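Local coordinates for protein methylxanthine N3-demethylase NdmB (Pseudomonas putida, PDB 6ICL) that catalyses the N3-demethylation of theobromine and related methylxanthines in bacterial caffeine degradation, as a Rieske oxygenase with a non-heme iron centre, at residues Ala199-Gly204 against Asp312-Val317. Sequence-based numbering, arbitrary orientation.
Sequences AFVHPG and DEDQPV. With FE (Fe (III) ion), chain C.
OD1 of D314 is held twice, by the iron(III) ion at 2.3 Å and by a hydrogen bond from ND2 of N191; CG1 of V201 packs close by, 3.2 Å from this oxygen. OD2 of D314 reaches the same ion at 2.2 Å, making the aspartate bidentate. From segment 199-204 comes H202, its NE2 1.9 Å from the metal and its ring almost perpendicular to the D314 carboxylate (87°). H197 completes the two-histidine, one-carboxylate facial triad of Rieske oxygenases, with D314 supplied by helix 300-319, and a water is a further ligand, its oxygen 2.1 Å from the iron. On the side of the ring away from the metal, ND1 of H202 donates a nearly straight 2.7 Å bond to OE1 of E313, which lies close to the imidazole plane and receives it on its anti side. This bond helps, with the metal bond at NE2, to fix the rotation of the ring, and probably makes NE2 a more electron-rich ligand. The second-shell E313 extends beyond CG, while its OE2 bonds to T205. V201 CG1, anti to the backbone N (chi1 178°), lies over one face of the H202 ring near the rim; P106 of the second subunit packs on the same valine.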
loop_
_atom_site.group_PDB
_atom_site.type_symbol
_atom_site.label_atom_id
_atom_site.label_comp_id
_atom_site.label_asym_id
_atom_site.label_seq_id
_atom_site.Cartn_x
_atom_site.Cartn_y
_atom_site.Cartn_z
ATOM N N ALA A 199 3.455 29.229 23.177
ATOM C CA ALA A 199 2.133 29.800 22.901
ATOM C C ALA A 199 1.640 29.420 21.512
ATOM O O ALA A 199 0.424 29.340 21.275
ATOM C CB ALA A 199 2.174 31.326 23.057
ATOM N N PHE A 200 2.561 29.139 20.593
ATOM C CA PHE A 200 2.184 28.880 19.208
ATOM C C PHE A 200 2.249 27.406 18.844
ATOM O O PHE A 200 1.400 26.926 18.083
ATOM C CB PHE A 200 3.069 29.741 18.286
ATOM C CG PHE A 200 3.157 31.180 18.773
ATOM C CD1 PHE A 200 2.119 32.076 18.517
ATOM C CD2 PHE A 200 4.215 31.596 19.585
ATOM C CE1 PHE A 200 2.161 33.386 19.032
ATOM C CE2 PHE A 200 4.266 32.903 20.097
ATOM C CZ PHE A 200 3.253 33.789 19.816
ATOM N N VAL A 201 3.227 26.676 19.374
ATOM C CA VAL A 201 3.354 25.252 19.061
ATOM C C VAL A 201 2.560 24.391 20.042
ATOM O O VAL A 201 1.972 23.376 19.649
ATOM C CB VAL A 201 4.844 24.851 19.041
ATOM C CG1 VAL A 201 5.013 23.334 18.762
ATOM C CG2 VAL A 201 5.610 25.686 18.013
ATOM N N HIS A 202 2.512 24.796 21.325
ATOM C CA HIS A 202 1.935 23.975 22.392
ATOM C C HIS A 202 0.758 24.635 23.113
ATOM O O HIS A 202 0.635 24.462 24.329
ATOM C CB HIS A 202 3.009 23.639 23.447
ATOM C CG HIS A 202 4.257 23.005 22.898
ATOM N ND1 HIS A 202 4.246 21.808 22.203
ATOM C CD2 HIS A 202 5.558 23.391 22.954
ATOM C CE1 HIS A 202 5.486 21.490 21.856
ATOM N NE2 HIS A 202 6.305 22.440 22.286
ATOM N N PRO A 203 -0.139 25.373 22.443
ATOM C CA PRO A 203 -1.090 26.196 23.221
ATOM C C PRO A 203 -1.994 25.395 24.150
ATOM O O PRO A 203 -2.189 25.794 25.306
ATOM C CB PRO A 203 -1.891 26.935 22.139
ATOM C CG PRO A 203 -1.767 26.090 20.919
ATOM C CD PRO A 203 -0.385 25.484 20.994
ATOM N N GLY A 204 -2.539 24.274 23.703
ATOM C CA GLY A 204 -3.375 23.495 24.594
ATOM C C GLY A 204 -2.665 22.418 25.392
ATOM O O GLY A 204 -3.330 21.579 26.010
ATOM N N ASP A 312 5.071 15.555 19.062
ATOM C CA ASP A 312 4.331 15.590 17.806
ATOM C C ASP A 312 3.855 16.992 17.456
ATOM O O ASP A 312 3.627 17.264 16.275
ATOM C CB ASP A 312 3.129 14.636 17.845
ATOM C CG ASP A 312 3.542 13.177 17.732
ATOM O OD1 ASP A 312 4.652 12.884 17.210
ATOM O OD2 ASP A 312 2.742 12.325 18.182
ATOM N N GLU A 313 3.726 17.889 18.440
ATOM C CA GLU A 313 3.436 19.291 18.117
ATOM C C GLU A 313 4.668 20.001 17.548
ATOM O O GLU A 313 4.566 20.726 16.556
ATOM C CB GLU A 313 2.902 20.011 19.361
ATOM C CG GLU A 313 1.542 19.495 19.773
ATOM C CD GLU A 313 1.123 19.970 21.143
ATOM O OE1 GLU A 313 1.984 20.418 21.934
ATOM O OE2 GLU A 313 -0.079 19.876 21.432
ATOM N N ASP A 314 5.842 19.771 18.135
ATOM C CA ASP A 314 7.068 20.396 17.636
ATOM C C ASP A 314 7.475 19.859 16.270
ATOM O O ASP A 314 7.973 20.614 15.425
ATOM C CB ASP A 314 8.212 20.162 18.618
ATOM C CG ASP A 314 8.152 21.070 19.847
ATOM O OD1 ASP A 314 7.925 22.292 19.717
ATOM O OD2 ASP A 314 8.366 20.555 20.947
ATOM N N GLN A 315 7.330 18.546 16.048
ATOM C CA GLN A 315 7.979 17.897 14.913
ATOM C C GLN A 315 7.717 18.579 13.567
ATOM O O GLN A 315 8.687 18.906 12.872
ATOM C CB GLN A 315 7.573 16.417 14.833
ATOM C CG GLN A 315 8.315 15.702 13.671
ATOM C CD GLN A 315 8.111 14.184 13.655
ATOM O OE1 GLN A 315 7.290 13.674 14.402
ATOM N NE2 GLN A 315 8.886 13.461 12.813
ATOM N N PRO A 316 6.476 18.806 13.135
ATOM C CA PRO A 316 6.299 19.393 11.795
ATOM C C PRO A 316 6.774 20.837 11.703
ATOM O O PRO A 316 7.182 21.271 10.623
ATOM C CB PRO A 316 4.790 19.278 11.556
ATOM C CG PRO A 316 4.202 19.235 12.949
ATOM C CD PRO A 316 5.186 18.476 13.767
ATOM N N VAL A 317 6.756 21.592 12.801
ATOM C CA VAL A 317 7.258 22.965 12.746
ATOM C C VAL A 317 8.771 22.967 12.582
ATOM O O VAL A 317 9.322 23.653 11.710
ATOM C CB VAL A 317 6.813 23.744 13.997
ATOM C CG1 VAL A 317 7.378 25.177 13.970
ATOM C CG2 VAL A 317 5.279 23.753 14.066
HETATM FE FE FE C . 8.183 22.426 22.038
HETATM O O HOH W 1 9.352 21.766 23.622
#